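Local atomic coordinates of toll-like receptor 13 (Mus musculus, PDB entry 4Z0C), a protein that recognises bacterial 23S rRNA as an innate immune receptor and signals through MYD88 and TRAF6 to activate NF-kappa-B. Residues H265-M268 / K269-C272; L284-Q287 / K288-N292. All coordinates share one frame; numbering follows the deposited sequence.

Both contacts lie in the leucine-rich-repeat horseshoe of the ectodomain: contact 1 begins in LRR 10 and runs just beyond its end, and contact 2 lies in LRR 11. Contact 1 is partly buried and mixed: backbone bonds and a carboxylate cap start helix 268-275, while Met268 and Leu266 pack on Val271. Contact 2 is buried and mainly apolar, a turn folded over a phenyl ring just after strand 283-285. Their centres lie about 11 Å apart, and the two meet directly. Leu266 N approaches Val290 O at 2.8 Å, a probable hydrogen bond, while Met268 CE packs 3.4 Å from Phe286 CZ. One N-acetylglucosamine lies against both, beside His265 and Asn289.

Contact 1: H265-M268 / K269-C272; sequences HLDM and KTVC. With NAG (2-acetamido-2-deoxy-beta-D-glucopyranose), chain O.
The chain passes from an extended approach at Asp267 into the first turn of helix 268-275, where Val271 N bonds to Asp267 O (3.0 Å, nearly straight at 175°) and Cys272 N bonds to Met268 O (2.8 Å), two successive i to i+4 bonds. Asp267 is the N-cap. With CG anti to the backbone N (chi1 -169°), its carboxylate turns back over the helix start, and OD1 uses its anti lone pair to accept from Lys269 N at 3.0 Å. The N-H...O geometry is clearly bent, but the negative carboxylate at the amino end should still suit the helix dipole.

Val271 CG2, itself buried, meets Leu266 CB at 3.9 Å, the two side chains crossing at about a right angle. Met268, bent at chi2 and chi3, runs alongside Val271 in the same direction and brings CE to the same methyl branch. Cys272 SG is joined to Cys302, a disulfide that ties this helix to helix 293-302.

Upstream, His265 meets the sugar: its backbone N donates to O6 of the N-acetylglucosamine (2.9 Å, 171°). Because CG sits beside the backbone N, the imidazole also comes under that oxygen, which lies 3.3 Å above one ring face, offset toward the rim. ND1 makes a weak hydrogen bond to Asn289 O. The whole is an aspartate N-capped helix start in the connection between strands 253-255 and 283-285 of the leucine-rich-repeat solenoid, with a sugar at its approach.

Contact 2: L284-Q287 / K288-N292; sequences LVFQ and KNVTN. With NAG (2-acetamido-2-deoxy-beta-D-glucopyranose), chain O.
This is a local, buried CH-pi contact across the turn that leaves strand 283-285 of LRR 11, with Val290 folded back onto Phe286. Val290 CG1 stands 3.3 Å from the ring centroid and only 7° off the normal, so the methyl sits over the middle of the face. Leu284 CD2 lies against the opposite face, nearer the rim, and the phenyl is sandwiched between two aliphatic branches. The valine's chi1 of 119° is far from a staggered value, which suggests strain or an imperfectly modelled rotamer. Thr291 CB approaches Phe286 CE2 obliquely at 4.1 Å, while its OG1 donates to Asn292 O (3.1 Å).

The reversal comes from Lys288 and Asn289, both with positive phi. Asn289 occupies the asparagine position of the LxLxxN repeat pattern, and its ND2 bonds to Leu261 O of the preceding repeat. It also begins an Asn-Val-Thr sequon, a predicted N-glycosylation site, yet ND2 lies 2.9 Å from C1 of the N-acetylglucosamine, too long for the N-glycosidic bond as modelled.

Strand 283-285 pairs in parallel with 253-255 and 307-309, and Phe286 touches Val271 of helix 268-275 and Leu299 of helix 293-302.

Contact 1: H265-M268 / K269-C272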
loop_
_atom_site.group_PDB
_atom_site.type_symbol
_atom_site.label_atom_id
_atom_site.label_comp_id
_atom_site.label_asym_id
_atom_site.label_seq_id
_atom_site.Cartn_x
_atom_site.Cartn_y
_atom_site.Cartn_z
ATOM N N HIS A 265 -15.938 32.580 -26.218
ATOM C CA HIS A 265 -16.647 31.922 -27.308
ATOM C C HIS A 265 -16.230 32.478 -28.666
ATOM O O HIS A 265 -15.859 33.648 -28.781
ATOM C CB HIS A 265 -18.161 32.104 -27.148
ATOM C CG HIS A 265 -18.695 31.669 -25.819
ATOM N ND1 HIS A 265 -17.945 30.960 -24.905
ATOM C CD2 HIS A 265 -19.907 31.860 -25.248
ATOM C CE1 HIS A 265 -18.676 30.723 -23.831
ATOM N NE2 HIS A 265 -19.871 31.257 -24.013
ATOM N N LEU A 266 -16.280 31.627 -29.686
ATOM C CA LEU A 266 -16.068 32.058 -31.065
ATOM C C LEU A 266 -17.401 32.548 -31.626
ATOM O O LEU A 266 -18.461 32.095 -31.195
ATOM C CB LEU A 266 -15.529 30.903 -31.917
ATOM C CG LEU A 266 -14.108 30.381 -31.685
ATOM C CD1 LEU A 266 -13.727 29.235 -32.669
ATOM C CD2 LEU A 266 -13.088 31.518 -31.762
ATOM N N ASP A 267 -17.342 33.453 -32.597
ATOM C CA ASP A 267 -18.535 33.938 -33.280
ATOM C C ASP A 267 -19.053 32.844 -34.207
ATOM O O ASP A 267 -18.480 32.626 -35.268
ATOM C CB ASP A 267 -18.168 35.181 -34.101
ATOM C CG ASP A 267 -19.386 35.916 -34.646
ATOM O OD1 ASP A 267 -20.350 35.240 -35.080
ATOM O OD2 ASP A 267 -19.363 37.177 -34.659
ATOM N N MET A 268 -20.138 32.168 -33.830
ATOM C CA MET A 268 -20.642 31.055 -34.646
ATOM C C MET A 268 -21.008 31.445 -36.067
ATOM O O MET A 268 -21.005 30.601 -36.963
ATOM C CB MET A 268 -21.838 30.356 -33.993
ATOM C CG MET A 268 -21.482 29.326 -32.944
ATOM S SD MET A 268 -20.207 28.173 -33.482
ATOM C CE MET A 268 -18.821 28.904 -32.608
ATOM N N LYS A 269 -21.312 32.721 -36.282
ATOM C CA LYS A 269 -21.655 33.184 -37.619
ATOM C C LYS A 269 -20.415 33.111 -38.507
ATOM O O LYS A 269 -20.466 32.571 -39.612
ATOM C CB LYS A 269 -22.248 34.597 -37.566
ATOM C CG LYS A 269 -23.265 34.911 -38.666
ATOM C CD LYS A 269 -24.001 36.237 -38.394
ATOM C CE LYS A 269 -23.751 37.292 -39.466
ATOM N NZ LYS A 269 -24.040 38.677 -38.975
ATOM N N THR A 270 -19.296 33.622 -38.009
ATOM C CA THR A 270 -18.031 33.500 -38.713
ATOM C C THR A 270 -17.673 32.034 -38.945
ATOM O O THR A 270 -17.396 31.612 -40.063
ATOM C CB THR A 270 -16.896 34.105 -37.903
ATOM O OG1 THR A 270 -17.258 35.425 -37.477
ATOM C CG2 THR A 270 -15.595 34.116 -38.743
ATOM N N VAL A 271 -17.695 31.261 -37.866
ATOM C CA VAL A 271 -17.340 29.852 -37.913
ATOM C C VAL A 271 -18.195 29.095 -38.940
ATOM O O VAL A 271 -17.671 28.372 -39.777
ATOM C CB VAL A 271 -17.442 29.192 -36.498
ATOM C CG1 VAL A 271 -17.114 27.728 -36.575
ATOM C CG2 VAL A 271 -16.489 29.882 -35.512
ATOM N N CYS A 272 -19.507 29.266 -38.884
ATOM C CA CYS A 272 -20.383 28.550 -39.801
ATOM C C CYS A 272 -20.181 28.979 -41.261
ATOM O O CYS A 272 -20.318 28.159 -42.179
ATOM C CB CYS A 272 -21.846 28.717 -39.401
ATOM S SG CYS A 272 -22.371 27.685 -38.024
HETATM C C1 NAG O . -16.738 32.012 -20.938
HETATM C C2 NAG O . -15.648 32.459 -19.989
HETATM C C3 NAG O . -16.180 33.748 -19.389
HETATM C C4 NAG O . -16.455 34.756 -20.526
HETATM C C5 NAG O . -17.022 34.114 -21.818
HETATM C C6 NAG O . -16.730 34.931 -23.074
HETATM C C7 NAG O . -14.129 31.149 -18.600
HETATM C C8 NAG O . -13.965 29.903 -17.793
HETATM N N2 NAG O . -15.355 31.409 -19.031
HETATM O O3 NAG O . -15.250 34.233 -18.447
HETATM O O4 NAG O . -17.359 35.745 -20.060
HETATM O O5 NAG O . -16.543 32.803 -22.075
HETATM O O6 NAG O . -17.231 34.225 -24.188
HETATM O O7 NAG O . -13.164 31.872 -18.812
#

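Contact 2: L284-Q287 / K288-N292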
loop_
_atom_site.group_PDB
_atom_site.type_symbol
_atom_site.label_atom_id
_atom_site.label_comp_id
_atom_site.label_asym_id
_atom_site.label_seq_id
_atom_site.Cartn_x
_atom_site.Cartn_y
_atom_site.Cartn_z
ATOM N N LEU A 284 -14.511 17.829 -36.248
ATOM C CA LEU A 284 -14.290 19.156 -35.691
ATOM C C LEU A 284 -13.920 19.068 -34.215
ATOM O O LEU A 284 -14.719 18.623 -33.383
ATOM C CB LEU A 284 -15.526 20.054 -35.897
ATOM C CG LEU A 284 -15.386 21.440 -35.267
ATOM C CD1 LEU A 284 -14.222 22.193 -35.877
ATOM C CD2 LEU A 284 -16.669 22.234 -35.370
ATOM N N VAL A 285 -12.700 19.495 -33.905
ATOM C CA VAL A 285 -12.251 19.604 -32.533
ATOM C C VAL A 285 -12.436 21.053 -32.066
ATOM O O VAL A 285 -11.857 21.993 -32.615
ATOM C CB VAL A 285 -10.806 19.084 -32.381
ATOM C CG1 VAL A 285 -10.361 19.124 -30.918
ATOM C CG2 VAL A 285 -10.732 17.638 -32.881
ATOM N N PHE A 286 -13.245 21.216 -31.029
ATOM C CA PHE A 286 -13.862 22.499 -30.707
ATOM C C PHE A 286 -13.843 22.715 -29.184
ATOM O O PHE A 286 -14.875 22.644 -28.520
ATOM C CB PHE A 286 -15.300 22.477 -31.241
ATOM C CG PHE A 286 -15.789 23.796 -31.769
ATOM C CD1 PHE A 286 -15.002 24.552 -32.626
ATOM C CD2 PHE A 286 -17.061 24.260 -31.437
ATOM C CE1 PHE A 286 -15.456 25.764 -33.119
ATOM C CE2 PHE A 286 -17.525 25.465 -31.927
ATOM C CZ PHE A 286 -16.719 26.218 -32.769
ATOM N N GLN A 287 -12.655 23.013 -28.658
ATOM C CA GLN A 287 -12.375 22.946 -27.227
ATOM C C GLN A 287 -12.011 24.235 -26.492
ATOM O O GLN A 287 -11.569 25.209 -27.088
ATOM C CB GLN A 287 -11.234 21.957 -26.975
ATOM C CG GLN A 287 -11.533 20.543 -27.364
ATOM C CD GLN A 287 -10.439 19.615 -26.880
ATOM O OE1 GLN A 287 -9.321 20.058 -26.606
ATOM N NE2 GLN A 287 -10.769 18.338 -26.708
ATOM N N LYS A 288 -12.168 24.185 -25.167
ATOM C CA LYS A 288 -11.716 25.244 -24.263
ATOM C C LYS A 288 -12.546 26.529 -24.335
ATOM O O LYS A 288 -12.031 27.609 -24.615
ATOM C CB LYS A 288 -10.201 25.516 -24.382
ATOM C CG LYS A 288 -9.341 24.379 -23.823
ATOM C CD LYS A 288 -7.850 24.730 -23.779
ATOM C CE LYS A 288 -6.969 23.479 -23.668
ATOM N NZ LYS A 288 -5.504 23.773 -23.775
ATOM N N ASN A 289 -13.836 26.385 -24.058
ATOM C CA ASN A 289 -14.699 27.536 -23.844
ATOM C C ASN A 289 -14.893 28.304 -25.135
ATOM O O ASN A 289 -14.883 29.537 -25.189
ATOM C CB ASN A 289 -14.108 28.421 -22.753
ATOM C CG ASN A 289 -15.011 29.533 -22.349
ATOM O OD1 ASN A 289 -16.238 29.389 -22.304
ATOM N ND2 ASN A 289 -14.407 30.686 -22.089
ATOM N N VAL A 290 -15.099 27.530 -26.181
ATOM C CA VAL A 290 -15.209 28.069 -27.509
ATOM C C VAL A 290 -16.707 28.277 -27.837
ATOM O O VAL A 290 -17.060 29.079 -28.687
ATOM C CB VAL A 290 -14.441 27.123 -28.481
ATOM C CG1 VAL A 290 -15.347 26.537 -29.533
ATOM C CG2 VAL A 290 -13.276 27.852 -29.104
ATOM N N THR A 291 -17.584 27.601 -27.103
ATOM C CA THR A 291 -19.021 27.671 -27.358
ATOM C C THR A 291 -19.865 27.361 -26.114
ATOM O O THR A 291 -19.344 26.944 -25.088
ATOM C CB THR A 291 -19.431 26.682 -28.469
ATOM O OG1 THR A 291 -20.790 26.921 -28.864
ATOM C CG2 THR A 291 -19.322 25.256 -27.962
ATOM N N ASN A 292 -21.167 27.605 -26.207
ATOM C CA ASN A 292 -22.123 27.112 -25.229
ATOM C C ASN A 292 -23.176 26.227 -25.892
ATOM O O ASN A 292 -23.027 25.884 -27.057
ATOM C CB ASN A 292 -22.741 28.235 -24.369
ATOM C CG ASN A 292 -23.479 29.309 -25.179
ATOM O OD1 ASN A 292 -23.907 29.107 -26.328
ATOM N ND2 ASN A 292 -23.666 30.464 -24.541
HETATM C C1 NAG O . -16.738 32.012 -20.938
HETATM C C2 NAG O . -15.648 32.459 -19.989
HETATM C C3 NAG O . -16.180 33.748 -19.389
HETATM C C4 NAG O . -16.455 34.756 -20.526
HETATM C C5 NAG O . -17.022 34.114 -21.818
HETATM C C6 NAG O . -16.730 34.931 -23.074
HETATM C C7 NAG O . -14.129 31.149 -18.600
HETATM C C8 NAG O . -13.965 29.903 -17.793
HETATM N N2 NAG O . -15.355 31.409 -19.031
HETATM O O3 NAG O . -15.250 34.233 -18.447
HETATM O O4 NAG O . -17.359 35.745 -20.060
HETATM O O5 NAG O . -16.543 32.803 -22.075
HETATM O O6 NAG O . -17.231 34.225 -24.188
HETATM O O7 NAG O . -13.164 31.872 -18.812
#